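Local structure of probable ss-1,3-N-acetylglucosaminyltransferase (Staphylococcus aureus subsp. aureus N315, 6H21) at residues Y124-E129 against S214-Y219; T96-S101 against F178-I183. The protein is a probable N-acetylglucosaminyltransferase with a GT-A-type glycosyltransferase family 2 domain and a TarS-type linker domain, and binds manganese and uridine-diphosphate-N-acetylglucosamine. All blocks are in the same frame, centred on the assembly; numbering follows the deposited sequence.

Contact 1: Y124-E129 against S214-Y219; sequences YNYGKE and SIKTDY
One face of the Tyr126 ring carries the aliphatic part of Lys216, whose CD lies 3.6 Å from Tyr126 CG, while Ser214 CB and the Ile215 carbonyl oxygen approach the CE2 corner obliquely. This is helix-on-sheet packing in the GT-A domain: within helix 119-129 and strand 213-216, the axes of 124-129 and 214-216 approach to 9.2 Å and run roughly antiparallel, at 148°. The methylene CD sits 3.8 Å from the ring centroid of Tyr126, offset toward the rim, a CH-pi contact over the face. Lys216 starts out with CG anti to its backbone N (chi1 -167°), then bends at chi2 and chi4, which lays CD and CE over the ring and lifts NZ away from the face, 5.6 Å from the Tyr126 centroid, at most a weak cation-pi attraction.

Two residues earlier on the strand, Ser214 CB rests 3.7 Å from Tyr126 CE2, and its hydroxyl is hydrogen-bonded to Ser132 OG and Ala159 O. Strand 134-142 pairs in parallel with this strand through backbone bonds to Ser214 and Lys216. The ammonium is held from the loop that follows the strand: Lys216 NZ forms a salt bridge of 2.7 Å with Asp218 OD1, meeting that oxygen from above the carboxylate plane.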
loop_
_atom_site.group_PDB
_atom_site.type_symbol
_atom_site.label_atom_id
_atom_site.label_comp_id
_atom_site.label_asym_id
_atom_site.label_seq_id
_atom_site.Cartn_x
_atom_site.Cartn_y
_atom_site.Cartn_z
ATOM N N TYR C 124 47.047 -14.960 -14.129
ATOM C CA TYR C 124 47.682 -14.536 -15.375
ATOM C C TYR C 124 47.652 -15.674 -16.405
ATOM O O TYR C 124 47.309 -15.440 -17.554
ATOM C CB TYR C 124 49.135 -14.082 -15.196
ATOM C CG TYR C 124 49.808 -13.776 -16.516
ATOM C CD1 TYR C 124 49.680 -12.537 -17.120
ATOM C CD2 TYR C 124 50.527 -14.750 -17.197
ATOM C CE1 TYR C 124 50.257 -12.264 -18.353
ATOM C CE2 TYR C 124 51.116 -14.492 -18.427
ATOM C CZ TYR C 124 50.977 -13.245 -19.012
ATOM O OH TYR C 124 51.549 -12.973 -20.231
ATOM N N ASN C 125 48.066 -16.881 -16.003
ATOM C CA ASN C 125 48.121 -18.041 -16.935
ATOM C C ASN C 125 46.721 -18.307 -17.514
ATOM O O ASN C 125 46.572 -18.513 -18.721
ATOM C CB ASN C 125 48.702 -19.299 -16.275
ATOM C CG ASN C 125 50.202 -19.240 -16.067
ATOM O OD1 ASN C 125 50.913 -18.505 -16.750
ATOM N ND2 ASN C 125 50.696 -20.014 -15.116
ATOM N N TYR C 126 45.697 -18.290 -16.652
ATOM C CA TYR C 126 44.318 -18.588 -17.059
ATOM C C TYR C 126 43.800 -17.498 -18.012
ATOM O O TYR C 126 43.142 -17.784 -19.004
ATOM C CB TYR C 126 43.443 -18.760 -15.817
ATOM C CG TYR C 126 42.100 -19.396 -16.070
ATOM C CD1 TYR C 126 41.999 -20.697 -16.535
ATOM C CD2 TYR C 126 40.928 -18.706 -15.826
ATOM C CE1 TYR C 126 40.768 -21.293 -16.763
ATOM C CE2 TYR C 126 39.689 -19.285 -16.047
ATOM C CZ TYR C 126 39.606 -20.586 -16.514
ATOM O OH TYR C 126 38.381 -21.143 -16.742
ATOM N N GLY C 127 44.123 -16.241 -17.703
ATOM C CA GLY C 127 43.850 -15.110 -18.572
ATOM C C GLY C 127 44.496 -15.272 -19.939
ATOM O O GLY C 127 43.859 -15.061 -20.960
ATOM N N LYS C 128 45.775 -15.642 -19.954
ATOM C CA LYS C 128 46.538 -15.749 -21.205
ATOM C C LYS C 128 45.919 -16.849 -22.079
ATOM O O LYS C 128 45.652 -16.643 -23.268
ATOM C CB LYS C 128 48.015 -16.010 -20.897
ATOM C CG LYS C 128 48.983 -15.688 -22.030
ATOM C CD LYS C 128 49.040 -14.205 -22.393
ATOM C CE LYS C 128 50.253 -13.844 -23.232
ATOM N N GLU C 129 45.653 -17.994 -21.449
ATOM C CA GLU C 129 45.068 -19.190 -22.071
ATOM C C GLU C 129 43.722 -18.861 -22.734
ATOM O O GLU C 129 43.453 -19.343 -23.834
ATOM C CB GLU C 129 44.961 -20.269 -20.988
ATOM C CG GLU C 129 44.002 -21.418 -21.251
ATOM C CD GLU C 129 43.860 -22.357 -20.054
ATOM O OE1 GLU C 129 44.779 -22.369 -19.197
ATOM O OE2 GLU C 129 42.818 -23.059 -19.952
ATOM N N SER C 214 37.013 -14.116 -17.207
ATOM C CA SER C 214 37.326 -15.453 -16.702
ATOM C C SER C 214 37.230 -15.474 -15.170
ATOM O O SER C 214 37.526 -14.487 -14.523
ATOM C CB SER C 214 38.684 -15.892 -17.204
ATOM O OG SER C 214 38.704 -15.882 -18.633
ATOM N N ILE C 215 36.834 -16.628 -14.624
ATOM C CA ILE C 215 36.634 -16.828 -13.194
ATOM C C ILE C 215 37.452 -18.045 -12.774
ATOM O O ILE C 215 37.249 -19.150 -13.309
ATOM C CB ILE C 215 35.141 -17.026 -12.856
ATOM C CG1 ILE C 215 34.302 -15.793 -13.217
ATOM C CG2 ILE C 215 34.959 -17.426 -11.396
ATOM C CD1 ILE C 215 32.835 -16.083 -13.405
ATOM N N LYS C 216 38.330 -17.834 -11.784
ATOM C CA LYS C 216 39.262 -18.849 -11.322
ATOM C C LYS C 216 38.984 -19.117 -9.833
ATOM O O LYS C 216 38.904 -18.186 -9.046
ATOM C CB LYS C 216 40.677 -18.359 -11.659
ATOM C CG LYS C 216 41.788 -19.386 -11.557
ATOM C CD LYS C 216 41.797 -20.421 -12.651
ATOM C CE LYS C 216 43.148 -21.086 -12.827
ATOM N NZ LYS C 216 43.378 -22.133 -11.804
ATOM N N THR C 217 38.835 -20.397 -9.466
ATOM C CA THR C 217 38.228 -20.802 -8.186
ATOM C C THR C 217 39.041 -21.877 -7.439
ATOM O O THR C 217 38.583 -22.374 -6.407
ATOM C CB THR C 217 36.807 -21.333 -8.423
ATOM O OG1 THR C 217 36.871 -22.522 -9.215
ATOM C CG2 THR C 217 35.902 -20.332 -9.109
ATOM N N ASP C 218 40.229 -22.240 -7.937
ATOM C CA ASP C 218 40.980 -23.391 -7.412
ATOM C C ASP C 218 41.428 -23.135 -5.965
ATOM O O ASP C 218 41.437 -24.053 -5.151
ATOM C CB ASP C 218 42.195 -23.713 -8.284
ATOM C CG ASP C 218 41.825 -24.180 -9.679
ATOM O OD1 ASP C 218 41.318 -23.344 -10.464
ATOM O OD2 ASP C 218 42.037 -25.380 -9.967
ATOM N N TYR C 219 41.799 -21.882 -5.663
ATOM C CA TYR C 219 42.172 -21.457 -4.304
ATOM C C TYR C 219 41.400 -20.186 -3.948
ATOM O O TYR C 219 40.773 -19.562 -4.814
ATOM C CB TYR C 219 43.678 -21.198 -4.211
ATOM C CG TYR C 219 44.528 -22.386 -4.583
ATOM C CD1 TYR C 219 44.839 -22.639 -5.908
ATOM C CD2 TYR C 219 44.990 -23.276 -3.626
ATOM C CE1 TYR C 219 45.593 -23.738 -6.275
ATOM C CE2 TYR C 219 45.743 -24.388 -3.976
ATOM C CZ TYR C 219 46.038 -24.619 -5.308
ATOM O OH TYR C 219 46.777 -25.688 -5.704
#

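Contact 2: T96-S101 against F178-I183; sequences TGLKMS and FKKSVI
Lys180 NZ is gripped by two backbone carbonyl oxygens, Leu98 O in the last turn of helix 91-100, at 2.9 Å, and Ser101 O just past its end, at 2.8 Å. The arrangement belongs to the GT-A core, where the lysine, in the first turn of helix 180-185, ties that helix to the end of helix 91-100 just ahead of strand 105-108. Both bonds are bent at the acceptor, with C=O...N angles of 148° at Ser101 and 144° at Leu98, and in each the ammonium is tilted by about 30° from the carbonyl plane. Leu98 O is shared: Ser101 N also donates to it, from the face of the carbonyl plane opposite to the lysine.

The negative end of the helix dipole should favour a cation here, and a salt bridge from Lys180 NZ to Asp184 OD1 adds a third partner, so the charge of this buried side chain is probably well compensated. Bends at chi2 and chi4 fold the lysine chain as it crosses between the helices.

Beside this polar grip the contact is apolar. Leu98 CD2 is 4.1 Å from Lys180 CE. Leu98 reaches on to Phe108 of strand 105-108, and Ile183 packs against Phe202 and Phe206 of helix 198-207. The side chains of Leu98 and Ile183 cross at about a right angle, methyl CD2 of the leucine lying 4.1 Å from CD1, the tip of the longer arm of the isoleucine.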
loop_
_atom_site.group_PDB
_atom_site.type_symbol
_atom_site.label_atom_id
_atom_site.label_comp_id
_atom_site.label_asym_id
_atom_site.label_seq_id
_atom_site.Cartn_x
_atom_site.Cartn_y
_atom_site.Cartn_z
ATOM N N THR C 96 47.161 7.046 -10.319
ATOM C CA THR C 96 48.610 7.295 -10.398
ATOM C C THR C 96 49.368 6.012 -10.787
ATOM O O THR C 96 50.279 6.059 -11.610
ATOM C CB THR C 96 49.172 7.832 -9.077
ATOM O OG1 THR C 96 48.365 8.916 -8.620
ATOM C CG2 THR C 96 50.608 8.277 -9.212
ATOM N N GLY C 97 48.985 4.889 -10.169
ATOM C CA GLY C 97 49.501 3.549 -10.449
ATOM C C GLY C 97 49.280 3.104 -11.888
ATOM O O GLY C 97 50.183 2.548 -12.501
ATOM N N LEU C 98 48.079 3.329 -12.431
ATOM C CA LEU C 98 47.768 2.959 -13.837
ATOM C C LEU C 98 48.749 3.627 -14.816
ATOM O O LEU C 98 49.270 2.967 -15.736
ATOM C CB LEU C 98 46.316 3.341 -14.145
ATOM C CG LEU C 98 45.277 2.445 -13.474
ATOM C CD1 LEU C 98 43.868 3.012 -13.611
ATOM C CD2 LEU C 98 45.356 1.029 -14.040
ATOM N N LYS C 99 49.014 4.922 -14.610
ATOM C CA LYS C 99 49.903 5.711 -15.485
ATOM C C LYS C 99 51.347 5.187 -15.395
ATOM O O LYS C 99 52.102 5.261 -16.363
ATOM C CB LYS C 99 49.800 7.196 -15.118
ATOM N N MET C 100 51.723 4.644 -14.233
ATOM C CA MET C 100 53.067 4.121 -13.995
ATOM C C MET C 100 53.263 2.732 -14.623
ATOM O O MET C 100 54.385 2.375 -14.951
ATOM C CB MET C 100 53.366 4.049 -12.494
ATOM C CG MET C 100 53.605 5.422 -11.902
ATOM S SD MET C 100 53.681 5.443 -10.098
ATOM C CE MET C 100 55.226 4.577 -9.834
ATOM N N SER C 101 52.199 1.938 -14.746
ATOM C CA SER C 101 52.331 0.567 -15.242
ATOM C C SER C 101 52.312 0.552 -16.778
ATOM O O SER C 101 51.454 1.150 -17.406
ATOM C CB SER C 101 51.244 -0.318 -14.685
ATOM O OG SER C 101 51.246 -1.577 -15.339
ATOM N N PHE C 178 42.957 -7.051 -14.490
ATOM C CA PHE C 178 42.426 -6.308 -15.627
ATOM C C PHE C 178 43.498 -6.140 -16.720
ATOM O O PHE C 178 44.579 -5.721 -16.434
ATOM C CB PHE C 178 42.035 -4.892 -15.196
ATOM C CG PHE C 178 40.878 -4.747 -14.240
ATOM C CD1 PHE C 178 41.070 -4.808 -12.867
ATOM C CD2 PHE C 178 39.608 -4.464 -14.710
ATOM C CE1 PHE C 178 40.013 -4.623 -11.993
ATOM C CE2 PHE C 178 38.552 -4.285 -13.830
ATOM C CZ PHE C 178 38.758 -4.362 -12.474
ATOM N N LYS C 179 43.140 -6.394 -17.981
ATOM C CA LYS C 179 44.044 -6.181 -19.119
ATOM C C LYS C 179 44.250 -4.674 -19.322
ATOM O O LYS C 179 43.306 -3.916 -19.476
ATOM C CB LYS C 179 43.490 -6.840 -20.386
ATOM C CG LYS C 179 44.395 -6.706 -21.605
ATOM C CD LYS C 179 43.944 -7.531 -22.786
ATOM C CE LYS C 179 44.592 -8.899 -22.803
ATOM N NZ LYS C 179 44.136 -9.705 -23.956
ATOM N N LYS C 180 45.514 -4.258 -19.343
ATOM C CA LYS C 180 45.883 -2.847 -19.287
ATOM C C LYS C 180 45.458 -2.104 -20.569
ATOM O O LYS C 180 45.093 -0.923 -20.516
ATOM C CB LYS C 180 47.390 -2.719 -19.031
ATOM C CG LYS C 180 47.883 -1.290 -18.831
ATOM C CD LYS C 180 47.358 -0.641 -17.566
ATOM C CE LYS C 180 47.459 0.870 -17.549
ATOM N NZ LYS C 180 48.726 1.379 -18.122
ATOM N N SER C 181 45.512 -2.775 -21.721
ATOM C CA SER C 181 45.249 -2.114 -23.014
ATOM C C SER C 181 43.791 -1.626 -23.085
ATOM O O SER C 181 43.490 -0.602 -23.701
ATOM C CB SER C 181 45.598 -3.033 -24.160
ATOM O OG SER C 181 44.828 -4.228 -24.096
ATOM N N VAL C 182 42.874 -2.355 -22.443
ATOM C CA VAL C 182 41.462 -1.970 -22.382
ATOM C C VAL C 182 41.340 -0.656 -21.592
ATOM O O VAL C 182 40.602 0.268 -21.985
ATOM C CB VAL C 182 40.612 -3.101 -21.765
ATOM C CG1 VAL C 182 39.178 -2.665 -21.510
ATOM C CG2 VAL C 182 40.646 -4.373 -22.606
ATOM N N ILE C 183 42.055 -0.581 -20.469
ATOM C CA ILE C 183 42.073 0.604 -19.622
ATOM C C ILE C 183 42.676 1.789 -20.404
ATOM O O ILE C 183 42.137 2.895 -20.341
ATOM C CB ILE C 183 42.809 0.304 -18.294
ATOM C CG1 ILE C 183 41.954 -0.576 -17.373
ATOM C CG2 ILE C 183 43.244 1.583 -17.586
ATOM C CD1 ILE C 183 42.743 -1.263 -16.279
#

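How the contacts relate
The two contacts lie 19 Å apart between centres, with nearest atoms about 6 Å apart and not touching. Their segments alternate along the chain: 96-101, 124-129, 178-183, then 214-219, so the two contacts cross along the chain, each joining distant parts of the GT-A domain. Both reach the same mixed sheet, where strand 134-142 pairs antiparallel with strand 177-179, which leads into the helix of contact 2, and parallel with strand 213-216 of contact 1. Contact 2 is the more deeply buried and closer to the centre of the chain, with the Leu98 side chain about 13 Å from the bound uridine-diphosphate-N-acetylglucosamine. Contact 1, partly buried, packs helix 119-129 against strand 213-216 further along the sheet.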